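PDB 5YRP: sensory box/response regulator from Mycobacterium smegmatis, which contains an EAL domain, a TIM-barrel-like fold found in bacterial signalling proteins, modelled here with a magnesium ion. Local coordinates for residues Arg58-Arg72 / Ser99-Ser113. Residues are numbered along the deposited sequence; the frame is centred on the assembly and turned at random.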
loop_
_atom_site.group_PDB
_atom_site.type_symbol
_atom_site.label_atom_id
_atom_site.label_comp_id
_atom_site.label_asym_id
_atom_site.label_seq_id
_atom_site.Cartn_x
_atom_site.Cartn_y
_atom_site.Cartn_z
ATOM N N ARG A 58 -18.034 -4.175 20.204
ATOM C CA ARG A 58 -17.987 -3.864 21.635
ATOM C C ARG A 58 -18.440 -5.067 22.469
ATOM O O ARG A 58 -17.894 -5.329 23.539
ATOM C CB ARG A 58 -18.819 -2.623 21.971
ATOM C CG ARG A 58 -18.843 -2.307 23.464
ATOM C CD ARG A 58 -18.848 -0.817 23.778
ATOM N NE ARG A 58 -18.654 -0.582 25.212
ATOM C CZ ARG A 58 -18.339 0.589 25.768
ATOM N NH1 ARG A 58 -18.170 1.680 25.025
ATOM N NH2 ARG A 58 -18.185 0.670 27.087
ATOM N N TRP A 59 -19.432 -5.795 21.965
ATOM C CA TRP A 59 -19.861 -7.051 22.579
ATOM C C TRP A 59 -18.751 -8.095 22.502
ATOM O O TRP A 59 -18.430 -8.744 23.497
ATOM C CB TRP A 59 -21.125 -7.587 21.896
ATOM C CG TRP A 59 -21.552 -8.939 22.395
ATOM C CD1 TRP A 59 -22.382 -9.202 23.445
ATOM C CD2 TRP A 59 -21.161 -10.212 21.866
ATOM N NE1 TRP A 59 -22.533 -10.558 23.603
ATOM C CE2 TRP A 59 -21.796 -11.201 22.645
ATOM C CE3 TRP A 59 -20.334 -10.611 20.809
ATOM C CZ2 TRP A 59 -21.632 -12.565 22.401
ATOM C CZ3 TRP A 59 -20.172 -11.967 20.566
ATOM C CH2 TRP A 59 -20.816 -12.929 21.362
ATOM N N VAL A 60 -18.183 -8.256 21.310
ATOM C CA VAL A 60 -17.082 -9.198 21.076
ATOM C C VAL A 60 -15.939 -8.944 22.049
ATOM O O VAL A 60 -15.479 -9.860 22.730
ATOM C CB VAL A 60 -16.550 -9.097 19.629
ATOM C CG1 VAL A 60 -15.195 -9.776 19.483
ATOM C CG2 VAL A 60 -17.551 -9.698 18.652
ATOM N N LEU A 61 -15.499 -7.693 22.109
ATOM C CA LEU A 61 -14.403 -7.291 22.989
ATOM C C LEU A 61 -14.627 -7.774 24.419
ATOM O O LEU A 61 -13.735 -8.356 25.034
ATOM C CB LEU A 61 -14.241 -5.771 22.961
ATOM C CG LEU A 61 -13.179 -5.134 23.862
ATOM C CD1 LEU A 61 -11.826 -5.814 23.744
ATOM C CD2 LEU A 61 -13.041 -3.659 23.524
ATOM N N ARG A 62 -15.830 -7.536 24.929
ATOM C CA ARG A 62 -16.204 -7.938 26.286
ATOM C C ARG A 62 -16.291 -9.467 26.431
ATOM O O ARG A 62 -15.779 -10.043 27.398
ATOM C CB ARG A 62 -17.540 -7.291 26.673
ATOM C CG ARG A 62 -17.887 -7.388 28.153
ATOM C CD ARG A 62 -19.228 -6.738 28.459
ATOM N NE ARG A 62 -19.513 -6.700 29.893
ATOM C CZ ARG A 62 -18.964 -5.851 30.761
ATOM N NH1 ARG A 62 -18.068 -4.947 30.366
ATOM N NH2 ARG A 62 -19.312 -5.908 32.041
ATOM N N THR A 63 -16.933 -10.114 25.464
ATOM C CA THR A 63 -17.120 -11.563 25.494
ATOM C C THR A 63 -15.796 -12.308 25.293
ATOM O O THR A 63 -15.542 -13.329 25.938
ATOM C CB THR A 63 -18.129 -12.014 24.419
ATOM O OG1 THR A 63 -19.290 -11.179 24.476
ATOM C CG2 THR A 63 -18.548 -13.461 24.635
ATOM N N ALA A 64 -14.961 -11.794 24.395
ATOM C CA ALA A 64 -13.653 -12.392 24.118
ATOM C C ALA A 64 -12.768 -12.315 25.351
ATOM O O ALA A 64 -12.180 -13.312 25.760
ATOM C CB ALA A 64 -12.984 -11.693 22.946
ATOM N N CYS A 65 -12.687 -11.122 25.932
ATOM C CA CYS A 65 -11.927 -10.893 27.161
ATOM C C CYS A 65 -12.442 -11.734 28.323
ATOM O O CYS A 65 -11.663 -12.226 29.132
ATOM C CB CYS A 65 -11.976 -9.415 27.540
ATOM S SG CYS A 65 -11.007 -8.343 26.454
ATOM N N ALA A 66 -13.758 -11.889 28.401
ATOM C CA ALA A 66 -14.377 -12.717 29.431
ATOM C C ALA A 66 -13.959 -14.168 29.270
ATOM O O ALA A 66 -13.470 -14.791 30.210
ATOM C CB ALA A 66 -15.889 -12.600 29.363
ATOM N N GLU A 67 -14.156 -14.691 28.062
ATOM C CA GLU A 67 -13.769 -16.061 27.718
ATOM C C GLU A 67 -12.265 -16.278 27.860
ATOM O O GLU A 67 -11.822 -17.362 28.229
ATOM C CB GLU A 67 -14.219 -16.377 26.286
ATOM C CG GLU A 67 -13.817 -17.747 25.749
ATOM C CD GLU A 67 -14.392 -18.909 26.539
ATOM O OE1 GLU A 67 -15.378 -18.717 27.283
ATOM O OE2 GLU A 67 -13.856 -20.028 26.398
ATOM N N PHE A 68 -11.491 -15.239 27.566
ATOM C CA PHE A 68 -10.032 -15.290 27.654
ATOM C C PHE A 68 -9.579 -15.459 29.106
ATOM O O PHE A 68 -8.719 -16.290 29.395
ATOM C CB PHE A 68 -9.433 -14.028 27.008
ATOM C CG PHE A 68 -7.925 -13.950 27.046
ATOM C CD1 PHE A 68 -7.133 -15.086 26.944
ATOM C CD2 PHE A 68 -7.295 -12.716 27.137
ATOM C CE1 PHE A 68 -5.749 -14.996 26.971
ATOM C CE2 PHE A 68 -5.913 -12.619 27.161
ATOM C CZ PHE A 68 -5.138 -13.762 27.078
ATOM N N SER A 69 -10.174 -14.693 30.015
ATOM C CA SER A 69 -9.847 -14.801 31.441
ATOM C C SER A 69 -10.235 -16.166 32.025
ATOM O O SER A 69 -9.588 -16.652 32.950
ATOM C CB SER A 69 -10.511 -13.676 32.239
ATOM O OG SER A 69 -11.920 -13.794 32.201
ATOM N N ARG A 70 -11.285 -16.783 31.482
ATOM C CA ARG A 70 -11.691 -18.130 31.902
ATOM C C ARG A 70 -10.587 -19.147 31.642
ATOM O O ARG A 70 -10.416 -20.091 32.410
ATOM C CB ARG A 70 -12.971 -18.581 31.191
ATOM C CG ARG A 70 -14.220 -17.810 31.588
ATOM C CD ARG A 70 -15.485 -18.515 31.117
ATOM N NE ARG A 70 -16.673 -17.661 31.235
ATOM C CZ ARG A 70 -17.290 -17.036 30.228
ATOM N NH1 ARG A 70 -16.863 -17.143 28.972
ATOM N NH2 ARG A 70 -18.361 -16.292 30.481
ATOM N N TRP A 71 -9.850 -18.952 30.553
ATOM C CA TRP A 71 -8.700 -19.800 30.233
ATOM C C TRP A 71 -7.597 -19.553 31.251
ATOM O O TRP A 71 -6.999 -20.489 31.780
ATOM C CB TRP A 71 -8.168 -19.509 28.825
ATOM C CG TRP A 71 -9.208 -19.532 27.744
ATOM C CD1 TRP A 71 -10.434 -20.126 27.797
ATOM C CD2 TRP A 71 -9.101 -18.948 26.441
ATOM N NE1 TRP A 71 -11.104 -19.938 26.612
ATOM C CE2 TRP A 71 -10.307 -19.219 25.761
ATOM C CE3 TRP A 71 -8.107 -18.217 25.782
ATOM C CZ2 TRP A 71 -10.545 -18.784 24.457
ATOM C CZ3 TRP A 71 -8.343 -17.784 24.486
ATOM C CH2 TRP A 71 -9.555 -18.069 23.838
ATOM N N ARG A 72 -7.348 -18.273 31.515
ATOM C CA ARG A 72 -6.335 -17.841 32.485
ATOM C C ARG A 72 -6.639 -18.392 33.873
ATOM O O ARG A 72 -5.733 -18.760 34.613
ATOM C CB ARG A 72 -6.257 -16.313 32.545
ATOM C CG ARG A 72 -5.986 -15.637 31.206
ATOM C CD ARG A 72 -5.719 -14.150 31.380
ATOM N NE ARG A 72 -4.406 -13.919 31.970
ATOM C CZ ARG A 72 -3.255 -14.006 31.308
ATOM N NH1 ARG A 72 -3.235 -14.316 30.011
ATOM N NH2 ARG A 72 -2.113 -13.788 31.950
ATOM N N SER A 99 -12.626 2.702 28.049
ATOM C CA SER A 99 -13.542 1.554 28.102
ATOM C C SER A 99 -12.799 0.222 28.034
ATOM O O SER A 99 -13.106 -0.702 28.787
ATOM C CB SER A 99 -14.570 1.621 26.964
ATOM O OG SER A 99 -15.300 0.408 26.853
ATOM N N VAL A 100 -11.826 0.135 27.130
ATOM C CA VAL A 100 -11.011 -1.071 26.972
ATOM C C VAL A 100 -10.291 -1.387 28.283
ATOM O O VAL A 100 -10.284 -2.534 28.730
ATOM C CB VAL A 100 -9.973 -0.924 25.831
ATOM C CG1 VAL A 100 -9.048 -2.135 25.767
ATOM C CG2 VAL A 100 -10.670 -0.743 24.488
ATOM N N ALA A 101 -9.693 -0.362 28.890
ATOM C CA ALA A 101 -9.054 -0.496 30.200
ATOM C C ALA A 101 -10.048 -1.024 31.224
ATOM O O ALA A 101 -9.723 -1.895 32.028
ATOM C CB ALA A 101 -8.497 0.842 30.652
ATOM N N GLY A 102 -11.264 -0.488 31.172
ATOM C CA GLY A 102 -12.360 -0.929 32.036
ATOM C C GLY A 102 -12.763 -2.381 31.849
ATOM O O GLY A 102 -13.180 -3.037 32.802
ATOM N N ILE A 103 -12.653 -2.876 30.618
ATOM C CA ILE A 103 -12.908 -4.286 30.326
ATOM C C ILE A 103 -11.834 -5.161 30.979
ATOM O O ILE A 103 -12.147 -6.164 31.614
ATOM C CB ILE A 103 -12.948 -4.576 28.804
ATOM C CG1 ILE A 103 -14.029 -3.745 28.094
ATOM C CG2 ILE A 103 -13.177 -6.059 28.534
ATOM C CD1 ILE A 103 -15.443 -3.940 28.601
HETATM N N MSE A 104 -10.573 -4.768 30.831
HETATM C CA MSE A 104 -9.448 -5.584 31.297
HETATM C C MSE A 104 -9.274 -5.545 32.788
HETATM O O MSE A 104 -8.828 -6.525 33.392
HETATM C CB MSE A 104 -8.181 -5.093 30.625
HETATM C CG MSE A 104 -8.248 -5.393 29.134
HETATM SE SE MSE A 104 -6.522 -4.946 28.308
HETATM C CE MSE A 104 -5.480 -6.456 29.019
ATOM N N LYS A 105 -9.592 -4.403 33.391
ATOM C CA LYS A 105 -9.692 -4.295 34.845
ATOM C C LYS A 105 -10.709 -5.312 35.361
ATOM O O LYS A 105 -10.459 -6.020 36.337
ATOM C CB LYS A 105 -10.124 -2.876 35.237
ATOM C CG LYS A 105 -10.290 -2.639 36.734
ATOM C CD LYS A 105 -8.950 -2.541 37.444
ATOM C CE LYS A 105 -9.085 -2.799 38.935
ATOM N NZ LYS A 105 -7.752 -2.978 39.576
ATOM N N GLU A 106 -11.849 -5.376 34.677
ATOM C CA GLU A 106 -12.962 -6.243 35.053
ATOM C C GLU A 106 -12.585 -7.725 35.055
ATOM O O GLU A 106 -12.838 -8.435 36.031
ATOM C CB GLU A 106 -14.143 -6.006 34.106
ATOM C CG GLU A 106 -15.411 -6.769 34.461
ATOM C CD GLU A 106 -16.570 -6.450 33.537
ATOM O OE1 GLU A 106 -17.563 -7.209 33.547
ATOM O OE2 GLU A 106 -16.496 -5.441 32.800
ATOM N N PHE A 107 -11.977 -8.180 33.962
ATOM C CA PHE A 107 -11.637 -9.600 33.788
ATOM C C PHE A 107 -10.182 -9.935 34.137
ATOM O O PHE A 107 -9.665 -10.982 33.733
ATOM C CB PHE A 107 -11.951 -10.039 32.356
ATOM C CG PHE A 107 -13.391 -9.857 31.973
ATOM C CD1 PHE A 107 -14.377 -10.661 32.529
ATOM C CD2 PHE A 107 -13.764 -8.880 31.063
ATOM C CE1 PHE A 107 -15.707 -10.496 32.181
ATOM C CE2 PHE A 107 -15.091 -8.711 30.709
ATOM C CZ PHE A 107 -16.065 -9.519 31.269
ATOM N N GLY A 108 -9.533 -9.044 34.883
ATOM C CA GLY A 108 -8.186 -9.280 35.405
ATOM C C GLY A 108 -7.164 -9.666 34.355
ATOM O O GLY A 108 -6.277 -10.479 34.615
ATOM N N LEU A 109 -7.294 -9.089 33.165
ATOM C CA LEU A 109 -6.358 -9.363 32.080
ATOM C C LEU A 109 -5.148 -8.453 32.243
ATOM O O LEU A 109 -5.310 -7.247 32.439
ATOM C CB LEU A 109 -7.025 -9.144 30.722
ATOM C CG LEU A 109 -8.180 -10.097 30.394
ATOM C CD1 LEU A 109 -8.891 -9.670 29.120
ATOM C CD2 LEU A 109 -7.698 -11.534 30.266
ATOM N N PRO A 110 -3.932 -9.024 32.180
ATOM C CA PRO A 110 -2.733 -8.240 32.460
ATOM C C PRO A 110 -2.285 -7.364 31.296
ATOM O O PRO A 110 -2.860 -7.418 30.211
ATOM C CB PRO A 110 -1.681 -9.313 32.756
ATOM C CG PRO A 110 -2.099 -10.474 31.933
ATOM C CD PRO A 110 -3.603 -10.422 31.844
ATOM N N ARG A 111 -1.252 -6.569 31.540
ATOM C CA ARG A 111 -0.726 -5.641 30.543
ATOM C C ARG A 111 -0.025 -6.370 29.398
ATOM O O ARG A 111 0.869 -7.183 29.627
ATOM C CB ARG A 111 0.250 -4.665 31.196
ATOM C CG ARG A 111 -0.382 -3.778 32.256
ATOM C CD ARG A 111 0.645 -2.834 32.855
ATOM N NE ARG A 111 1.350 -2.089 31.811
ATOM C CZ ARG A 111 0.863 -1.030 31.165
ATOM N NH1 ARG A 111 1.599 -0.434 30.229
ATOM N NH2 ARG A 111 -0.347 -0.555 31.441
ATOM N N GLY A 112 -0.446 -6.070 28.171
ATOM C CA GLY A 112 0.132 -6.670 26.963
ATOM C C GLY A 112 -0.570 -7.936 26.493
ATOM O O GLY A 112 -0.161 -8.545 25.504
ATOM N N SER A 113 -1.640 -8.317 27.188
ATOM C CA SER A 113 -2.355 -9.560 26.907
ATOM C C SER A 113 -3.449 -9.404 25.857
ATOM O O SER A 113 -4.073 -10.393 25.468
ATOM C CB SER A 113 -2.985 -10.104 28.186
ATOM O OG SER A 113 -4.059 -9.282 28.608
#
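The ring of F107 lies with one face on helix 58-72: A66 CA sits above its centre, and A66 CB makes a CH-pi contact over the same face, 3.9 Å from the ring centroid. CG of E106 covers the opposite face, and I103 CG2 meets the edge in the ring plane. CG of F107 is anti to its carbonyl carbon (chi1 -59°), which lays the ring over the turn from R62 to A66. The guanidinium of R72 receives the P110 ring over one face, with NH2 3.3 Å from P110 CG. That of R62 has I103 CD1 at its edge and forms a salt bridge to E106, NH2 to OE1 2.6 Å, its plane turned 57° from the carboxylate. Deeper in, L109 splits its branches: CD1 packs on C65 CB at 3.5 Å, while CD2 touches F68 CD2 and the R72 CD methylene. I103 CG2 also reaches C65 CB, at 3.7 Å, and L61 CD2 meets V100 CG2. The helix segments run 26° from parallel, their axes 9.8 Å apart, as neighbouring outer helices of a beta/alpha barrel; L61, A64 and F68 also touch strand 81-86, which lies between the two helices in sequence. Apolar contacts thus make up most of the interface, and the R62-E106 pair, both residues exposed, adds a charge attraction that solvent probably weakens.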